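PDB 6EZ3: Cyclo(L-leucyl-L-leucyl) synthase, which catalyses the ATP-independent formation of cyclodipeptides from aminoacyl-tRNAs, making cyclo(L-leucyl-L-leucyl) from two molecules of leucyl-tRNA. Local coordinates for residues 25-30 with 53-58; 107-112 with 173-178; 115-120 with 182-187. All blocks are in the same frame, centred on the assembly; numbering follows the deposited sequence.

Contact 1: residues 25-30 with 53-58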
ATOM      1  N   LEU A  25       0.273   1.046   8.139  1.00 40.19           N
ATOM      2  CA  LEU A  25      -0.043   2.388   7.660  1.00 38.30           C
ATOM      3  C   LEU A  25       0.603   2.504   6.281  1.00 44.08           C
ATOM      4  O   LEU A  25       1.819   2.379   6.146  1.00 43.62           O
ATOM      5  CB  LEU A  25       0.453   3.510   8.592  1.00 36.86           C
ATOM      6  CG  LEU A  25       0.140   3.403  10.073  1.00 39.33           C
ATOM      7  CD1 LEU A  25       0.874   4.460  10.827  1.00 39.70           C
ATOM      8  CD2 LEU A  25      -1.319   3.558  10.349  1.00 38.63           C
ATOM      9  N   GLY A  26      -0.227   2.637   5.264  1.00 42.18           N
ATOM     10  CA  GLY A  26       0.237   2.815   3.906  1.00 42.10           C
ATOM     11  C   GLY A  26       0.462   4.293   3.656  1.00 49.37           C
ATOM     12  O   GLY A  26      -0.496   5.088   3.687  1.00 49.07           O
ATOM     13  N   ILE A  27       1.747   4.671   3.434  1.00 46.45           N
ATOM     14  CA  ILE A  27       2.145   6.031   3.067  1.00 46.05           C
ATOM     15  C   ILE A  27       2.508   6.051   1.562  1.00 50.94           C
ATOM     16  O   ILE A  27       3.168   5.144   1.071  1.00 51.45           O
ATOM     17  CB  ILE A  27       3.209   6.593   4.025  1.00 49.00           C
ATOM     18  CG1 ILE A  27       2.562   6.836   5.411  1.00 48.99           C
ATOM     19  CG2 ILE A  27       3.824   7.890   3.483  1.00 49.33           C
ATOM     20  CD1 ILE A  27       3.406   6.516   6.626  1.00 46.61           C
ATOM     21  N   SER A  28       1.968   7.018   0.826  1.00 48.48           N
ATOM     22  CA  SER A  28       2.092   7.142  -0.623  1.00 49.40           C
ATOM     23  C   SER A  28       3.099   8.191  -1.096  1.00 58.59           C
ATOM     24  O   SER A  28       3.172   9.286  -0.519  1.00 59.45           O
ATOM     25  CB  SER A  28       0.723   7.399  -1.247  1.00 51.28           C
ATOM     26  OG  SER A  28      -0.026   6.204  -1.370  1.00 56.04           O
ATOM     27  N   PRO A  29       3.842   7.915  -2.196  1.00 58.27           N
ATOM     28  CA  PRO A  29       4.832   8.901  -2.654  1.00 58.69           C
ATOM     29  C   PRO A  29       4.227   9.993  -3.529  1.00 64.94           C
ATOM     30  O   PRO A  29       3.248   9.760  -4.243  1.00 65.03           O
ATOM     31  CB  PRO A  29       5.832   8.051  -3.437  1.00 60.09           C
ATOM     32  CG  PRO A  29       4.995   6.956  -4.014  1.00 65.15           C
ATOM     33  CD  PRO A  29       3.878   6.692  -3.032  1.00 60.76           C
ATOM     34  N   PHE A  30       4.834  11.185  -3.476  1.00 61.19           N
ATOM     35  CA  PHE A  30       4.508  12.351  -4.286  1.00 60.30           C
ATOM     36  C   PHE A  30       3.068  12.842  -4.134  1.00 65.97           C
ATOM     37  O   PHE A  30       2.635  13.684  -4.916  1.00 67.05           O
ATOM     38  CB  PHE A  30       4.870  12.094  -5.775  1.00 61.40           C
ATOM     39  CG  PHE A  30       6.161  11.323  -6.014  1.00 62.02           C
ATOM     40  CD1 PHE A  30       6.136  10.043  -6.563  1.00 64.53           C
ATOM     41  CD2 PHE A  30       7.397  11.869  -5.675  1.00 63.03           C
ATOM     42  CE1 PHE A  30       7.326   9.325  -6.775  1.00 65.04           C
ATOM     43  CE2 PHE A  30       8.585  11.153  -5.891  1.00 65.63           C
ATOM     44  CZ  PHE A  30       8.542   9.884  -6.433  1.00 63.76           C
ATOM     45  N   PHE A  53       2.182  -1.734  14.988  1.00 43.88           N
ATOM     46  CA  PHE A  53       1.970  -1.221  13.633  1.00 42.38           C
ATOM     47  C   PHE A  53       3.245  -1.330  12.834  1.00 45.76           C
ATOM     48  O   PHE A  53       4.335  -1.470  13.391  1.00 45.07           O
ATOM     49  CB  PHE A  53       1.478   0.233  13.630  1.00 44.52           C
ATOM     50  CG  PHE A  53       2.471   1.239  14.174  1.00 46.00           C
ATOM     51  CD1 PHE A  53       3.295   1.957  13.318  1.00 47.60           C
ATOM     52  CD2 PHE A  53       2.585   1.457  15.544  1.00 48.53           C
ATOM     53  CE1 PHE A  53       4.244   2.839  13.819  1.00 48.45           C
ATOM     54  CE2 PHE A  53       3.530   2.348  16.044  1.00 51.55           C
ATOM     55  CZ  PHE A  53       4.335   3.052  15.173  1.00 49.27           C
ATOM     56  N   SER A  54       3.095  -1.243  11.526  1.00 42.60           N
ATOM     57  CA  SER A  54       4.133  -1.277  10.505  1.00 41.25           C
ATOM     58  C   SER A  54       3.783  -0.142   9.589  1.00 45.26           C
ATOM     59  O   SER A  54       2.620   0.276   9.531  1.00 45.16           O
ATOM     60  CB  SER A  54       3.996  -2.548   9.671  1.00 44.00           C
ATOM     61  OG  SER A  54       4.649  -3.664  10.245  1.00 58.32           O
ATOM     62  N   ILE A  55       4.747   0.298   8.808  1.00 41.48           N
ATOM     63  CA  ILE A  55       4.536   1.297   7.774  1.00 40.71           C
ATOM     64  C   ILE A  55       4.962   0.682   6.434  1.00 45.30           C
ATOM     65  O   ILE A  55       5.977  -0.003   6.349  1.00 44.74           O
ATOM     66  CB  ILE A  55       5.268   2.612   8.126  1.00 43.68           C
ATOM     67  CG1 ILE A  55       4.575   3.327   9.315  1.00 43.88           C
ATOM     68  CG2 ILE A  55       5.375   3.547   6.929  1.00 42.64           C
ATOM     69  CD1 ILE A  55       5.407   3.504  10.448  1.00 44.56           C
ATOM     70  N   LEU A  56       4.151   0.859   5.414  1.00 43.65           N
ATOM     71  CA  LEU A  56       4.485   0.372   4.094  1.00 43.93           C
ATOM     72  C   LEU A  56       4.619   1.582   3.206  1.00 48.33           C
ATOM     73  O   LEU A  56       3.695   2.399   3.100  1.00 48.52           O
ATOM     74  CB  LEU A  56       3.477  -0.653   3.539  1.00 44.31           C
ATOM     75  CG  LEU A  56       4.003  -1.450   2.322  1.00 51.07           C
ATOM     76  CD1 LEU A  56       5.018  -2.517   2.736  1.00 51.40           C
ATOM     77  CD2 LEU A  56       2.873  -2.060   1.498  1.00 56.82           C
ATOM     78  N   LEU A  57       5.817   1.753   2.673  1.00 45.27           N
ATOM     79  CA  LEU A  57       6.199   2.838   1.780  1.00 46.08           C
ATOM     80  C   LEU A  57       6.282   2.270   0.350  1.00 54.30           C
ATOM     81  O   LEU A  57       6.344   1.050   0.172  1.00 55.76           O
ATOM     82  CB  LEU A  57       7.571   3.320   2.256  1.00 46.15           C
ATOM     83  CG  LEU A  57       7.690   4.610   3.067  1.00 49.83           C
ATOM     84  CD1 LEU A  57       6.526   4.878   3.975  1.00 51.54           C
ATOM     85  CD2 LEU A  57       8.979   4.628   3.831  1.00 49.28           C
ATOM     86  N   ALA A  58       6.281   3.136  -0.662  1.00 52.29           N
ATOM     87  CA  ALA A  58       6.338   2.697  -2.063  1.00 52.52           C
ATOM     88  C   ALA A  58       7.595   1.900  -2.433  1.00 56.61           C
ATOM     89  O   ALA A  58       8.697   2.235  -2.004  1.00 56.12           O
ATOM     90  CB  ALA A  58       6.221   3.905  -2.958  1.00 53.66           C
TER

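Contact 2: residues 107-112 with 173-178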
ATOM      1  N   HIS A 107       8.724  -0.693   5.969  1.00 43.92           N
ATOM      2  CA  HIS A 107       8.987  -1.552   4.804  1.00 43.84           C
ATOM      3  C   HIS A 107       8.593  -0.875   3.511  1.00 51.49           C
ATOM      4  O   HIS A 107       7.828   0.086   3.516  1.00 50.61           O
ATOM      5  CB  HIS A 107       8.220  -2.877   4.880  1.00 43.43           C
ATOM      6  CG  HIS A 107       8.295  -3.603   6.182  1.00 45.96           C
ATOM      7  ND1 HIS A 107       7.151  -3.819   6.943  1.00 47.43           N
ATOM      8  CD2 HIS A 107       9.332  -4.240   6.763  1.00 46.96           C
ATOM      9  CE1 HIS A 107       7.548  -4.503   8.004  1.00 46.82           C
ATOM     10  NE2 HIS A 107       8.834  -4.818   7.928  1.00 46.97           N
ATOM     11  N   ARG A 108       9.087  -1.409   2.408  1.00 52.08           N
ATOM     12  CA  ARG A 108       8.759  -1.003   1.051  1.00 54.46           C
ATOM     13  C   ARG A 108       8.146  -2.252   0.368  1.00 63.61           C
ATOM     14  O   ARG A 108       8.490  -3.369   0.770  1.00 63.73           O
ATOM     15  CB  ARG A 108      10.045  -0.626   0.340  1.00 55.73           C
ATOM     16  CG  ARG A 108      10.655   0.679   0.778  1.00 62.62           C
ATOM     17  CD  ARG A 108      11.807   1.017  -0.157  1.00 69.15           C
ATOM     18  NE  ARG A 108      11.380   1.565  -1.455  1.00 65.71           N
ATOM     19  CZ  ARG A 108      12.224   2.035  -2.366  1.00 73.54           C
ATOM     20  NH1 ARG A 108      13.531   2.004  -2.143  1.00 66.78           N
ATOM     21  NH2 ARG A 108      11.769   2.548  -3.503  1.00 54.40           N
ATOM     22  N   PHE A 109       7.292  -2.117  -0.666  1.00 63.27           N
ATOM     23  CA  PHE A 109       6.798  -3.377  -1.233  1.00 64.76           C
ATOM     24  C   PHE A 109       7.849  -4.114  -2.086  1.00 68.58           C
ATOM     25  O   PHE A 109       7.604  -5.240  -2.519  1.00 69.25           O
ATOM     26  CB  PHE A 109       5.456  -3.255  -1.954  1.00 67.69           C
ATOM     27  CG  PHE A 109       5.233  -2.147  -2.938  1.00 70.86           C
ATOM     28  CD1 PHE A 109       5.676  -2.267  -4.257  1.00 75.51           C
ATOM     29  CD2 PHE A 109       4.446  -1.054  -2.603  1.00 73.97           C
ATOM     30  CE1 PHE A 109       5.400  -1.271  -5.205  1.00 76.37           C
ATOM     31  CE2 PHE A 109       4.180  -0.052  -3.545  1.00 77.46           C
ATOM     32  CZ  PHE A 109       4.653  -0.174  -4.840  1.00 75.65           C
ATOM     33  N   SER A 110       9.056  -3.528  -2.193  1.00 63.66           N
ATOM     34  CA  SER A 110      10.221  -4.024  -2.924  1.00 62.50           C
ATOM     35  C   SER A 110      11.154  -4.821  -2.055  1.00 64.68           C
ATOM     36  O   SER A 110      12.111  -5.425  -2.554  1.00 65.16           O
ATOM     37  CB  SER A 110      11.004  -2.841  -3.460  1.00 66.36           C
ATOM     38  OG  SER A 110      10.600  -2.649  -4.797  1.00 80.25           O
ATOM     39  N   ASP A 111      10.947  -4.728  -0.741  1.00 58.07           N
ATOM     40  CA  ASP A 111      11.792  -5.366   0.269  1.00 54.86           C
ATOM     41  C   ASP A 111      11.678  -6.876   0.318  1.00 55.13           C
ATOM     42  O   ASP A 111      12.613  -7.527   0.778  1.00 54.93           O
ATOM     43  CB  ASP A 111      11.496  -4.788   1.666  1.00 55.40           C
ATOM     44  CG  ASP A 111      12.019  -3.395   1.978  1.00 64.83           C
ATOM     45  OD1 ASP A 111      12.596  -2.747   1.065  1.00 63.69           O
ATOM     46  OD2 ASP A 111      11.810  -2.930   3.123  1.00 74.65           O
ATOM     47  N   PHE A 112      10.557  -7.443  -0.123  1.00 50.25           N
ATOM     48  CA  PHE A 112      10.348  -8.879   0.024  1.00 49.31           C
ATOM     49  C   PHE A 112      10.438  -9.668  -1.296  1.00 53.91           C
ATOM     50  O   PHE A 112       9.974 -10.806  -1.374  1.00 54.27           O
ATOM     51  CB  PHE A 112       9.032  -9.123   0.780  1.00 50.23           C
ATOM     52  CG  PHE A 112       9.093  -8.551   2.186  1.00 50.46           C
ATOM     53  CD1 PHE A 112       8.724  -7.228   2.435  1.00 52.91           C
ATOM     54  CD2 PHE A 112       9.541  -9.326   3.256  1.00 49.34           C
ATOM     55  CE1 PHE A 112       8.789  -6.697   3.724  1.00 52.24           C
ATOM     56  CE2 PHE A 112       9.611  -8.793   4.542  1.00 50.96           C
ATOM     57  CZ  PHE A 112       9.228  -7.486   4.770  1.00 49.59           C
ATOM     58  N   LEU A 173       0.657  -4.454  -9.169  1.00 60.27           N
ATOM     59  CA  LEU A 173       0.955  -5.885  -9.015  1.00 58.81           C
ATOM     60  C   LEU A 173       1.902  -6.177  -7.869  1.00 57.69           C
ATOM     61  O   LEU A 173       1.658  -7.117  -7.121  1.00 56.86           O
ATOM     62  CB  LEU A 173       1.507  -6.471 -10.323  1.00 59.15           C
ATOM     63  CG  LEU A 173       0.532  -6.490 -11.499  1.00 63.73           C
ATOM     64  CD1 LEU A 173       1.265  -6.644 -12.797  1.00 63.46           C
ATOM     65  CD2 LEU A 173      -0.517  -7.570 -11.334  1.00 66.15           C
ATOM     66  N   ALA A 174       2.962  -5.356  -7.723  1.00 52.08           N
ATOM     67  CA  ALA A 174       3.987  -5.474  -6.687  1.00 50.50           C
ATOM     68  C   ALA A 174       3.486  -5.093  -5.290  1.00 54.50           C
ATOM     69  O   ALA A 174       3.924  -5.693  -4.306  1.00 55.65           O
ATOM     70  CB  ALA A 174       5.193  -4.640  -7.054  1.00 50.70           C
ATOM     71  N   GLU A 175       2.573  -4.097  -5.208  1.00 49.03           N
ATOM     72  CA  GLU A 175       1.951  -3.565  -3.980  1.00 48.08           C
ATOM     73  C   GLU A 175       0.882  -4.522  -3.397  1.00 50.73           C
ATOM     74  O   GLU A 175       0.751  -4.642  -2.184  1.00 48.87           O
ATOM     75  CB  GLU A 175       1.336  -2.185  -4.315  1.00 49.18           C
ATOM     76  CG  GLU A 175       0.705  -1.401  -3.177  1.00 53.34           C
ATOM     77  CD  GLU A 175       0.241  -0.008  -3.570  1.00 63.12           C
ATOM     78  OE1 GLU A 175       1.093   0.907  -3.583  1.00 75.87           O
ATOM     79  OE2 GLU A 175      -0.963   0.181  -3.860  1.00 41.31           O
ATOM     80  N   LEU A 176       0.158  -5.209  -4.292  1.00 48.85           N
ATOM     81  CA  LEU A 176      -0.972  -6.111  -4.061  1.00 49.13           C
ATOM     82  C   LEU A 176      -0.753  -7.219  -3.044  1.00 52.18           C
ATOM     83  O   LEU A 176      -1.651  -7.407  -2.210  1.00 53.18           O
ATOM     84  CB  LEU A 176      -1.497  -6.710  -5.362  1.00 49.46           C
ATOM     85  CG  LEU A 176      -3.001  -6.559  -5.500  1.00 55.11           C
ATOM     86  CD1 LEU A 176      -3.362  -5.264  -6.174  1.00 59.22           C
ATOM     87  CD2 LEU A 176      -3.620  -7.731  -6.158  1.00 55.73           C
ATOM     88  N   PRO A 177       0.388  -7.935  -3.022  1.00 46.38           N
ATOM     89  CA  PRO A 177       0.556  -8.994  -2.003  1.00 46.33           C
ATOM     90  C   PRO A 177       0.326  -8.562  -0.552  1.00 50.50           C
ATOM     91  O   PRO A 177      -0.221  -9.368   0.215  1.00 50.39           O
ATOM     92  CB  PRO A 177       1.969  -9.498  -2.253  1.00 48.16           C
ATOM     93  CG  PRO A 177       2.115  -9.323  -3.768  1.00 52.73           C
ATOM     94  CD  PRO A 177       1.524  -7.936  -3.959  1.00 47.80           C
ATOM     95  N   PHE A 178       0.627  -7.268  -0.207  1.00 46.23           N
ATOM     96  CA  PHE A 178       0.400  -6.679   1.137  1.00 44.52           C
ATOM     97  C   PHE A 178      -1.088  -6.372   1.419  1.00 47.38           C
ATOM     98  O   PHE A 178      -1.512  -6.264   2.563  1.00 45.97           O
ATOM     99  CB  PHE A 178       1.256  -5.432   1.331  1.00 45.42           C
ATOM    100  CG  PHE A 178       2.720  -5.758   1.302  1.00 47.20           C
ATOM    101  CD1 PHE A 178       3.475  -5.546   0.152  1.00 50.66           C
ATOM    102  CD2 PHE A 178       3.337  -6.361   2.396  1.00 48.75           C
ATOM    103  CE1 PHE A 178       4.828  -5.933   0.098  1.00 50.17           C
ATOM    104  CE2 PHE A 178       4.690  -6.726   2.345  1.00 50.72           C
ATOM    105  CZ  PHE A 178       5.428  -6.489   1.204  1.00 48.53           C
TER

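Contact 3: residues 115-120 with 182-187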
ATOM      1  N   ASN A 115      11.461 -13.151  -0.711  1.00 46.79           N
ATOM      2  CA  ASN A 115      10.679 -13.813   0.335  1.00 46.72           C
ATOM      3  C   ASN A 115       9.760 -14.860  -0.309  1.00 54.54           C
ATOM      4  O   ASN A 115       8.959 -14.525  -1.180  1.00 54.99           O
ATOM      5  CB  ASN A 115       9.895 -12.788   1.155  1.00 41.69           C
ATOM      6  CG  ASN A 115       9.112 -13.399   2.288  1.00 74.33           C
ATOM      7  OD1 ASN A 115       7.966 -13.806   2.113  1.00 75.31           O
ATOM      8  ND2 ASN A 115       9.707 -13.494   3.473  1.00 64.70           N
ATOM      9  N   ILE A 116       9.869 -16.119   0.121  1.00 52.42           N
ATOM     10  CA  ILE A 116       9.088 -17.221  -0.440  1.00 53.06           C
ATOM     11  C   ILE A 116       7.587 -16.917  -0.445  1.00 59.47           C
ATOM     12  O   ILE A 116       6.938 -17.193  -1.457  1.00 60.22           O
ATOM     13  CB  ILE A 116       9.425 -18.600   0.210  1.00 56.41           C
ATOM     14  CG1 ILE A 116       9.089 -18.641   1.712  1.00 57.66           C
ATOM     15  CG2 ILE A 116      10.892 -18.951  -0.005  1.00 56.50           C
ATOM     16  CD1 ILE A 116       8.929 -20.053   2.292  1.00 60.79           C
ATOM     17  N   TYR A 117       7.053 -16.301   0.648  1.00 56.41           N
ATOM     18  CA  TYR A 117       5.631 -15.965   0.773  1.00 56.37           C
ATOM     19  C   TYR A 117       5.199 -14.849  -0.165  1.00 59.01           C
ATOM     20  O   TYR A 117       4.102 -14.910  -0.722  1.00 58.15           O
ATOM     21  CB  TYR A 117       5.241 -15.671   2.223  1.00 58.71           C
ATOM     22  CG  TYR A 117       5.388 -16.879   3.117  1.00 62.80           C
ATOM     23  CD1 TYR A 117       4.431 -17.885   3.122  1.00 64.83           C
ATOM     24  CD2 TYR A 117       6.511 -17.045   3.916  1.00 64.98           C
ATOM     25  CE1 TYR A 117       4.567 -19.008   3.936  1.00 66.89           C
ATOM     26  CE2 TYR A 117       6.666 -18.167   4.723  1.00 66.92           C
ATOM     27  CZ  TYR A 117       5.685 -19.143   4.742  1.00 78.07           C
ATOM     28  OH  TYR A 117       5.840 -20.240   5.565  1.00 82.53           O
ATOM     29  N   TYR A 118       6.060 -13.844  -0.364  1.00 55.18           N
ATOM     30  CA  TYR A 118       5.757 -12.755  -1.293  1.00 54.23           C
ATOM     31  C   TYR A 118       5.856 -13.284  -2.737  1.00 58.70           C
ATOM     32  O   TYR A 118       4.974 -12.999  -3.543  1.00 57.49           O
ATOM     33  CB  TYR A 118       6.669 -11.548  -1.046  1.00 53.85           C
ATOM     34  CG  TYR A 118       6.486 -10.428  -2.049  1.00 53.79           C
ATOM     35  CD1 TYR A 118       5.558  -9.410  -1.831  1.00 54.74           C
ATOM     36  CD2 TYR A 118       7.243 -10.383  -3.221  1.00 53.48           C
ATOM     37  CE1 TYR A 118       5.385  -8.379  -2.758  1.00 51.96           C
ATOM     38  CE2 TYR A 118       7.079  -9.355  -4.148  1.00 53.10           C
ATOM     39  CZ  TYR A 118       6.149  -8.359  -3.913  1.00 50.42           C
ATOM     40  OH  TYR A 118       6.025  -7.358  -4.830  1.00 40.78           O
ATOM     41  N   ILE A 119       6.898 -14.096  -3.034  1.00 56.60           N
ATOM     42  CA  ILE A 119       7.142 -14.759  -4.329  1.00 56.05           C
ATOM     43  C   ILE A 119       5.901 -15.559  -4.781  1.00 60.66           C
ATOM     44  O   ILE A 119       5.469 -15.403  -5.921  1.00 60.18           O
ATOM     45  CB  ILE A 119       8.426 -15.628  -4.261  1.00 58.24           C
ATOM     46  CG1 ILE A 119       9.679 -14.739  -4.384  1.00 57.70           C
ATOM     47  CG2 ILE A 119       8.421 -16.755  -5.314  1.00 58.23           C
ATOM     48  CD1 ILE A 119      10.920 -15.275  -3.774  1.00 59.79           C
ATOM     49  N   ASP A 120       5.319 -16.356  -3.865  1.00 58.32           N
ATOM     50  CA  ASP A 120       4.126 -17.156  -4.101  1.00 59.84           C
ATOM     51  C   ASP A 120       2.921 -16.284  -4.447  1.00 63.06           C
ATOM     52  O   ASP A 120       2.345 -16.472  -5.526  1.00 64.46           O
ATOM     53  CB  ASP A 120       3.828 -18.070  -2.896  1.00 63.27           C
ATOM     54  CG  ASP A 120       4.792 -19.248  -2.728  1.00 89.69           C
ATOM     55  OD1 ASP A 120       5.878 -19.246  -3.397  1.00 90.16           O
ATOM     56  OD2 ASP A 120       4.490 -20.156  -1.896  1.00102.19           O
ATOM     57  N   ALA A 182      -0.613  -9.937   3.944  1.00 43.95           N
ATOM     58  CA  ALA A 182       0.642  -9.402   4.412  1.00 42.72           C
ATOM     59  C   ALA A 182       1.212 -10.234   5.552  1.00 46.80           C
ATOM     60  O   ALA A 182       2.421 -10.300   5.691  1.00 45.89           O
ATOM     61  CB  ALA A 182       0.442  -7.976   4.868  1.00 43.43           C
ATOM     62  N   ASN A 183       0.343 -10.891   6.347  1.00 44.53           N
ATOM     63  CA  ASN A 183       0.685 -11.706   7.527  1.00 43.88           C
ATOM     64  C   ASN A 183       1.915 -12.626   7.395  1.00 49.74           C
ATOM     65  O   ASN A 183       2.790 -12.502   8.247  1.00 51.51           O
ATOM     66  CB  ASN A 183      -0.510 -12.512   7.992  1.00 38.91           C
ATOM     67  CG  ASN A 183      -1.688 -11.659   8.275  1.00 61.39           C
ATOM     68  OD1 ASN A 183      -1.720 -10.972   9.285  1.00 54.26           O
ATOM     69  ND2 ASN A 183      -2.641 -11.631   7.351  1.00 57.89           N
ATOM     70  N   PRO A 184       2.047 -13.543   6.412  1.00 45.85           N
ATOM     71  CA  PRO A 184       3.249 -14.388   6.385  1.00 46.30           C
ATOM     72  C   PRO A 184       4.526 -13.686   5.874  1.00 52.45           C
ATOM     73  O   PRO A 184       5.629 -14.213   6.059  1.00 54.44           O
ATOM     74  CB  PRO A 184       2.830 -15.536   5.485  1.00 47.97           C
ATOM     75  CG  PRO A 184       1.843 -14.936   4.549  1.00 52.26           C
ATOM     76  CD  PRO A 184       1.143 -13.856   5.286  1.00 47.48           C
ATOM     77  N   ILE A 185       4.374 -12.515   5.224  1.00 46.61           N
ATOM     78  CA  ILE A 185       5.467 -11.727   4.672  1.00 45.19           C
ATOM     79  C   ILE A 185       6.113 -10.907   5.805  1.00 53.16           C
ATOM     80  O   ILE A 185       7.277 -11.123   6.130  1.00 55.75           O
ATOM     81  CB  ILE A 185       5.007 -10.853   3.464  1.00 46.68           C
ATOM     82  CG1 ILE A 185       4.252 -11.674   2.390  1.00 44.99           C
ATOM     83  CG2 ILE A 185       6.186 -10.153   2.849  1.00 48.70           C
ATOM     84  CD1 ILE A 185       3.385 -10.887   1.472  1.00 39.10           C
ATOM     85  N   ILE A 186       5.361 -10.006   6.421  1.00 50.15           N
ATOM     86  CA  ILE A 186       5.813  -9.140   7.523  1.00 50.39           C
ATOM     87  C   ILE A 186       5.762  -9.836   8.884  1.00 56.72           C
ATOM     88  O   ILE A 186       6.102  -9.221   9.905  1.00 57.64           O
ATOM     89  CB  ILE A 186       5.040  -7.789   7.559  1.00 53.17           C
ATOM     90  CG1 ILE A 186       3.524  -7.995   7.894  1.00 51.90           C
ATOM     91  CG2 ILE A 186       5.286  -7.001   6.245  1.00 54.15           C
ATOM     92  CD1 ILE A 186       2.904  -6.855   8.490  1.00 52.42           C
ATOM     93  N   ASN A 187       5.302 -11.099   8.897  1.00 53.18           N
ATOM     94  CA  ASN A 187       5.212 -11.964  10.067  1.00 52.97           C
ATOM     95  C   ASN A 187       4.266 -11.442  11.173  1.00 56.23           C
ATOM     96  O   ASN A 187       4.704 -11.174  12.301  1.00 57.34           O
ATOM     97  CB  ASN A 187       6.603 -12.310  10.627  1.00 53.41           C
ATOM     98  CG  ASN A 187       6.592 -13.659  11.252  1.00 87.68           C
ATOM     99  OD1 ASN A 187       6.574 -13.775  12.477  1.00 73.47           O
ATOM    100  ND2 ASN A 187       6.449 -14.703  10.416  1.00 89.95           N
TER

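Contact 1: residues 25-30 with 53-58
The Phe53 ring has Ile55 CD1 at its edge, in the ring plane, and Leu25 CD1 nearby at an oblique angle; the ring of Phe30 carries Pro29 CB over one face, offset toward the rim. Between these aromatic rings, the ends of strands 22-26 and 52-57 run parallel, as the two strands of a beta-alpha-beta unit whose crossover is helix 36-49. Three backbone bonds join the strands. Leu25 N gives a nearly straight bond (170°) to Ser54 O, 2.8 Å away and in the carbonyl plane. Leu56 N reaches Leu25 O at 2.9 Å from above that carbonyl's plane, and Ile27 N meets Leu56 O at 3.0 Å, almost along the C=O axis. Leu25 and Ile55 share one face of the sheet, where Leu25 CD1 and Ile55 CG1 are 4.2 Å apart. Ile55 holds CG2 anti to its backbone N, and this branch touches Ile27 CD1 at 3.6 Å, the two side chains crossing obliquely. Ile27 CB lies beside Leu57 CD1. Farther on, Pro29 CG rests on Ala58 CB at 3.5 Å. Ser28, the nucleophile by similarity, takes no part in this packing; its CB points away, and its OG is hydrogen-bonded to Tyr195 OH. The chemistry therefore divides in two: backbone bonds and buried aliphatic groups fix the strand end, while the hydroxyl just beyond it is bonded to Tyr195, a probable substrate-binding residue.

Contact 2: residues 107-112 with 173-178
A type I beta turn from Arg108 to Asp111 begins at the last residue of edge strand 106-108 of the Rossmann-like sheet; the turn and the residue after it bring Phe109 and Phe112 against the junction of helices 162-175 and 177-181. Phe109 CG takes the crowded position between the backbone N and the carbonyl carbon (chi1 47°), which lays its ring alongside the helix. Glu175 CB sits over one face, 3.8 Å from the ring centroid, in a CH-pi contact. Ala174 CB approaches obliquely, 3.7 Å from Phe109 CD1. Tyr171 meets the same ring in an edge-to-face pair. The Glu175 side chain starts with CG anti to the backbone N (chi1 -177°) and remains extended beyond CG, so Glu175 OE1 comes 3.2 Å from Phe109 CE2, the ring and carboxylate planes 80° apart. By similarity this glutamate could be critical in catalysis, and its CB lies against an aromatic face. Phe112 and Phe178 both place CG anti to the carbonyl carbon; their rings meet obliquely, with centroids 5.9 Å apart. Phe112 CD1 lies at the edge of the Phe178 ring, 3.6 Å from Phe178 CZ, while Phe178 CE1 reaches Phe109 CB at 3.4 Å.

Contact 3: residues 115-120 with 182-187
Ile185 of the short, weakly bonded helix about 183-186 packs against the first turn of helix 116-131, and its branches divide the work. From CB, CG2 stands anti to the backbone N and runs toward Asn115 OD1, 4.1 Å away, and Tyr118 CB, 4.2 Å away. The other branch, CG1, is anti to the carbonyl carbon (chi1 -51°); it comes within 3.9 Å of Tyr118 N and also touches Tyr117 CB. At the tip, CD1 meets Tyr118 CA and CB and lies at the edge of the Tyr118 ring, near its plane. Beside it, Pro184 CB sits over one face of the Tyr117 ring, 4.0 Å from the centroid and offset toward the rim, a CH-pi contact; Pro184 O comes near Tyr117 CD2.

Asn115 is the N-cap of helix 116-131. With its CG anti to the backbone N (chi1 -178°), OD1 turns back to accept from Tyr118 N at 3.1 Å, in the carbonyl plane and on a lone pair, and more weakly from Tyr117 N. Tyr118 also holds CG anti to its backbone N, which leads the far end of the ring away from residues 182-187, and its OH is hydrogen-bonded to Ala174 O in the probable substrate-binding region. Phe112 and Phe178 also touch Ile185 and extend this apolar surface.

Contact between the segments is thus apolar, while the capping bonds stay within the first turn of helix 116-131. The Tyr118 amide beside Ile185 CG1 already has Asn115 OD1 as acceptor, so the aliphatic branch packs there without depriving it of a partner.

Along the chain contact 1 closes first, whereas contacts 2 and 3 alternate: 107-112, 115-120, 173-178, 182-187. The centres of contacts 1 and 2 lie about 10 Å apart, those of 2 and 3 about 9 Å, and those of 1 and 3 about 17 Å, so contact 2 lies between the other two, although Ser54 and Ile186 also touch. Contact 2 is tied to contact 1 through neighbouring strands 52-57 and 106-108 of one sheet. Toward contact 3, helix 116-131 follows strand 106-108, and helix 183-186 follows helix 177-181. In this arrangement the side chains of Ser28, the probable nucleophile, and Glu175 are about 6 Å apart at their nearest atoms.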